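Local coordinates for protein alpha-rhamnosidase (Dictyoglomus thermophilum, PDB 6I60) that probably hydrolyses terminal non-reducing alpha-L-rhamnose residues in alpha-L-rhamnosides, releasing rhamnose from conjugates of the flavonoid type, at residues G466-N472 / L857-R863; F768-T772 / W829-V833. All blocks are in the same frame, centred on the assembly; numbering follows the deposited sequence.

Overall arrangement
Interactions 1 and 2 lie on the same side of the chain's centre, with their own centres about 14 Å apart, and interaction 2 falls in sequence between the two segments of interaction 1. They meet at helix 826-835. Its Y831 places OH 3.3 Å from G466 O, and F830 O lies 3.4 Å from F468 CE1, while W829, R832 and V833 face helix 761-773. One helix is thus shared between the beta-sheet of interaction 1 and the helical packing of interaction 2. The 2-(2-ethoxyethoxy)ethanol pocket of Y656, E659 and L660 uses residues of neither contact; the side chain of T772 lies about 6 Å from a bound triethylene glycol, probably from the crystallisation liquor.

Interaction 1 (G466-N472 / L857-R863); sequences GEFICSN and LKYAKAR
S471, E467 and R863 bury the most surface where strand 466-470 pairs antiparallel with strand 859-863, the axes 4.7 Å apart. Beyond the strand end, S471 CB sits over one face of the Y859 ring, 3.8 Å from its centroid and 16° off the normal. Y859 chi1 of 61° sets CG between the backbone N and the carbonyl carbon, folding the ring back over S471. S471 OG weakly accepts K858 N at 3.3 Å. At the other end E467 and R863 form a hydrogen-bonded pair, with E467 N to R863 O at 2.8 Å, and their side chains run side by side, pointing the same way. R863 NE donates to E467 OE1 at 2.9 Å in a salt bridge, arriving from above the carboxylate plane, the two flat groups standing 87° apart; NH2 to OE2 is weak. E870 is a second partner, bridging R863 NH1. I469 and K861 exchange two backbone bonds in the middle. The buried face, with F468, C470 and A862, packs on helix 826-835. Apolar packing thus secures one face of the pairing, while an ion pair and a CH-pi contact brace the ends of its other, more exposed face.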
# COMPACT_ATOMS: atom_id res chain seq x y z
N GLY A 466 9.23 -9.16 0.54
CA GLY A 466 9.76 -10.10 1.50
C GLY A 466 8.99 -11.39 1.53
O GLY A 466 7.78 -11.42 1.27
N GLU A 467 9.70 -12.47 1.83
CA GLU A 467 9.10 -13.78 2.09
C GLU A 467 9.23 -14.11 3.57
O GLU A 467 10.07 -13.55 4.28
CB GLU A 467 9.77 -14.87 1.25
CG GLU A 467 9.72 -14.65 -0.25
CD GLU A 467 10.72 -15.51 -1.01
OE1 GLU A 467 11.76 -15.88 -0.42
OE2 GLU A 467 10.47 -15.82 -2.19
N PHE A 468 8.38 -15.03 4.03
CA PHE A 468 8.47 -15.52 5.39
C PHE A 468 7.84 -16.90 5.47
O PHE A 468 6.75 -17.12 4.93
CB PHE A 468 7.78 -14.58 6.39
CG PHE A 468 7.64 -15.17 7.76
CD1 PHE A 468 8.74 -15.25 8.61
CD2 PHE A 468 6.42 -15.65 8.20
CE1 PHE A 468 8.62 -15.79 9.87
CE2 PHE A 468 6.30 -16.20 9.47
CZ PHE A 468 7.40 -16.27 10.30
N ILE A 469 8.53 -17.83 6.15
CA ILE A 469 8.02 -19.17 6.38
C ILE A 469 8.46 -19.62 7.76
O ILE A 469 9.54 -19.27 8.24
CB ILE A 469 8.48 -20.17 5.29
CG1 ILE A 469 7.67 -21.47 5.37
CG2 ILE A 469 9.98 -20.43 5.38
CD1 ILE A 469 7.70 -22.30 4.10
N CYS A 470 7.59 -20.38 8.42
CA CYS A 470 7.79 -20.79 9.80
C CYS A 470 7.71 -22.31 9.91
O CYS A 470 7.18 -22.99 9.02
CB CYS A 470 6.75 -20.15 10.72
SG CYS A 470 7.32 -19.82 12.39
N SER A 471 8.25 -22.83 11.01
CA SER A 471 8.02 -24.23 11.35
C SER A 471 6.60 -24.45 11.87
O SER A 471 6.10 -25.58 11.82
CB SER A 471 9.04 -24.69 12.39
OG SER A 471 8.50 -25.65 13.27
N ASN A 472 5.95 -23.40 12.36
CA ASN A 472 4.57 -23.46 12.82
C ASN A 472 3.65 -23.17 11.64
O ASN A 472 3.74 -22.10 11.03
CB ASN A 472 4.35 -22.46 13.96
CG ASN A 472 2.92 -22.43 14.47
OD1 ASN A 472 2.01 -22.00 13.76
ND2 ASN A 472 2.72 -22.86 15.71
N LEU A 857 9.31 -24.15 17.96
CA LEU A 857 9.76 -23.77 16.63
C LEU A 857 11.06 -24.48 16.29
O LEU A 857 11.96 -24.60 17.12
CB LEU A 857 9.95 -22.25 16.55
CG LEU A 857 8.69 -21.40 16.50
CD1 LEU A 857 9.03 -19.93 16.37
CD2 LEU A 857 7.79 -21.85 15.35
N LYS A 858 11.15 -24.95 15.04
CA LYS A 858 12.34 -25.63 14.56
C LYS A 858 13.12 -24.83 13.53
O LYS A 858 14.35 -24.95 13.48
CB LYS A 858 11.97 -26.99 13.95
CG LYS A 858 11.15 -27.88 14.88
CD LYS A 858 11.06 -29.31 14.35
CE LYS A 858 9.82 -29.51 13.49
NZ LYS A 858 8.61 -29.83 14.31
N TYR A 859 12.44 -24.03 12.71
CA TYR A 859 13.11 -23.22 11.70
C TYR A 859 12.26 -22.00 11.39
O TYR A 859 11.06 -21.96 11.69
CB TYR A 859 13.38 -24.03 10.42
CG TYR A 859 12.13 -24.56 9.75
CD1 TYR A 859 11.41 -23.77 8.86
CD2 TYR A 859 11.67 -25.84 10.01
CE1 TYR A 859 10.26 -24.24 8.26
CE2 TYR A 859 10.52 -26.33 9.40
CZ TYR A 859 9.82 -25.52 8.52
OH TYR A 859 8.68 -25.99 7.91
N ALA A 860 12.89 -21.01 10.77
CA ALA A 860 12.21 -19.80 10.32
C ALA A 860 13.15 -19.03 9.41
O ALA A 860 14.36 -19.02 9.62
CB ALA A 860 11.77 -18.92 11.49
N LYS A 861 12.58 -18.38 8.39
CA LYS A 861 13.38 -17.60 7.45
C LYS A 861 12.59 -16.39 6.98
O LYS A 861 11.39 -16.50 6.71
CB LYS A 861 13.81 -18.43 6.24
CG LYS A 861 14.22 -17.58 5.04
CD LYS A 861 14.16 -18.34 3.74
CE LYS A 861 15.04 -17.69 2.69
NZ LYS A 861 15.29 -18.59 1.52
N ALA A 862 13.27 -15.25 6.90
CA ALA A 862 12.74 -14.07 6.24
C ALA A 862 13.76 -13.58 5.23
O ALA A 862 14.93 -13.36 5.58
CB ALA A 862 12.42 -12.96 7.26
N ARG A 863 13.34 -13.44 3.98
CA ARG A 863 14.19 -12.90 2.92
C ARG A 863 13.52 -11.65 2.38
O ARG A 863 12.40 -11.71 1.87
CB ARG A 863 14.41 -13.93 1.80
CG ARG A 863 15.16 -13.38 0.60
CD ARG A 863 15.26 -14.40 -0.52
NE ARG A 863 14.09 -14.38 -1.39
CZ ARG A 863 13.88 -13.48 -2.35
NH1 ARG A 863 14.76 -12.51 -2.56
NH2 ARG A 863 12.78 -13.54 -3.10
O HOH W 1 14.47 -17.52 -0.56

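Interaction 2 (F768-T772 / W829-V833); sequences FDVLT and WFYRV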
# COMPACT_ATOMS: atom_id res chain seq x y z
N PHE A 768 3.00 -7.34 21.31
CA PHE A 768 3.97 -8.39 21.03
C PHE A 768 5.40 -7.87 21.17
O PHE A 768 6.28 -8.58 21.66
CB PHE A 768 3.74 -8.96 19.64
CG PHE A 768 2.44 -9.69 19.50
CD1 PHE A 768 2.30 -10.98 19.95
CD2 PHE A 768 1.35 -9.06 18.91
CE1 PHE A 768 1.09 -11.65 19.83
CE2 PHE A 768 0.14 -9.72 18.78
CZ PHE A 768 0.02 -11.02 19.24
N ASP A 769 5.65 -6.63 20.74
CA ASP A 769 6.98 -6.06 20.87
C ASP A 769 7.32 -5.72 22.32
O ASP A 769 8.49 -5.78 22.71
CB ASP A 769 7.10 -4.81 19.99
CG ASP A 769 7.16 -5.13 18.51
OD1 ASP A 769 7.90 -6.06 18.14
OD2 ASP A 769 6.47 -4.45 17.72
N VAL A 770 6.32 -5.38 23.13
CA VAL A 770 6.57 -5.05 24.52
C VAL A 770 7.06 -6.28 25.28
O VAL A 770 8.07 -6.22 26.00
CB VAL A 770 5.32 -4.44 25.18
CG1 VAL A 770 5.38 -4.58 26.69
CG2 VAL A 770 5.17 -2.97 24.79
N LEU A 771 6.36 -7.40 25.13
CA LEU A 771 6.79 -8.63 25.81
C LEU A 771 8.13 -9.12 25.28
O LEU A 771 8.93 -9.66 26.04
CB LEU A 771 5.73 -9.72 25.65
CG LEU A 771 4.26 -9.31 25.79
CD1 LEU A 771 3.35 -10.40 25.25
CD2 LEU A 771 3.92 -8.99 27.24
N THR A 772 8.39 -8.94 23.98
CA THR A 772 9.66 -9.38 23.42
C THR A 772 10.82 -8.53 23.93
O THR A 772 11.91 -9.04 24.21
CB THR A 772 9.60 -9.36 21.90
OG1 THR A 772 8.45 -10.09 21.46
CG2 THR A 772 10.86 -9.98 21.30
N TRP A 829 5.63 -8.65 13.42
CA TRP A 829 6.29 -9.37 14.50
C TRP A 829 6.92 -10.67 14.01
O TRP A 829 7.95 -11.09 14.54
CB TRP A 829 5.28 -9.65 15.62
CG TRP A 829 5.89 -10.23 16.85
CD1 TRP A 829 6.72 -9.61 17.73
CD2 TRP A 829 5.72 -11.57 17.35
NE1 TRP A 829 7.08 -10.47 18.74
CE2 TRP A 829 6.47 -11.68 18.53
CE3 TRP A 829 4.99 -12.68 16.90
CZ2 TRP A 829 6.53 -12.85 19.28
CZ3 TRP A 829 5.05 -13.85 17.65
CH2 TRP A 829 5.81 -13.92 18.82
N PHE A 830 6.32 -11.31 13.00
CA PHE A 830 6.88 -12.54 12.46
C PHE A 830 8.23 -12.28 11.80
O PHE A 830 9.14 -13.12 11.90
CB PHE A 830 5.92 -13.17 11.46
CG PHE A 830 4.60 -13.56 12.05
CD1 PHE A 830 4.49 -13.90 13.39
CD2 PHE A 830 3.46 -13.60 11.26
CE1 PHE A 830 3.27 -14.26 13.94
CE2 PHE A 830 2.24 -13.95 11.80
CZ PHE A 830 2.14 -14.29 13.14
N TYR A 831 8.38 -11.14 11.14
CA TYR A 831 9.63 -10.82 10.45
C TYR A 831 10.72 -10.41 11.44
O TYR A 831 11.85 -10.91 11.37
CB TYR A 831 9.40 -9.71 9.43
CG TYR A 831 8.78 -10.15 8.13
CD1 TYR A 831 7.40 -10.20 7.97
CD2 TYR A 831 9.57 -10.51 7.04
CE1 TYR A 831 6.83 -10.60 6.78
CE2 TYR A 831 9.01 -10.90 5.85
CZ TYR A 831 7.64 -10.95 5.72
OH TYR A 831 7.07 -11.34 4.53
N ARG A 832 10.40 -9.50 12.36
CA ARG A 832 11.41 -8.87 13.19
C ARG A 832 11.82 -9.73 14.39
O ARG A 832 12.95 -9.59 14.88
CB ARG A 832 10.92 -7.51 13.68
CG ARG A 832 10.43 -6.58 12.58
CD ARG A 832 9.94 -5.24 13.14
NE ARG A 832 9.56 -5.34 14.54
CZ ARG A 832 10.16 -4.69 15.53
NH1 ARG A 832 11.19 -3.89 15.28
NH2 ARG A 832 9.74 -4.84 16.78
N VAL A 833 10.93 -10.59 14.89
CA VAL A 833 11.18 -11.35 16.11
C VAL A 833 11.32 -12.85 15.82
O VAL A 833 12.36 -13.44 16.10
CB VAL A 833 10.08 -11.08 17.16
CG1 VAL A 833 10.19 -12.06 18.32
CG2 VAL A 833 10.18 -9.65 17.66
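Helices 761-773 and 826-835 run nearly parallel where F768 and T772 face W829 and V833, their local axes 11.4 Å apart and crossing at -22°. The W829 indole spans much of this wide gap. With CG anti to the backbone N (chi1 -173°), the ring is carried out toward the partner helix. F768 CB lies over one face, 3.6 Å from the centroid of the five-membered ring in a CH-pi contact, and V833 CB, from W829's own helix, covers the opposite face. The F768 ring meets the six-membered ring obliquely, with planes 36° apart. At the indole edge, NE1 donates to T772 OG1 at 3.1 Å, and the hydroxyl oxygen lies in the ring plane. That hydroxyl donates in turn to F768 O at 2.7 Å, so it accepts from the indole and donates to the carbonyl, and the two bonds together hold it in place. T772 N shares the same carbonyl oxygen, reaching it from the other face of its plane. The T772 methyl CG2 meets V833 CG1 at 3.7 Å, tip to tip. Along the flank, R832 NH2 makes a salt bridge to D769 OD1 at 2.6 Å, though its hydrogen bond is weak in angle; the side chains cross at about a right angle, their charged planes nearly perpendicular. A780 and V784 of helix 777-784 close the aromatic side by touching both F768 and W829. Such near-parallel packing of two helices not adjacent in sequence is consistent with the (alpha/alpha)6 barrel of the six-hairpin glycosidase domain.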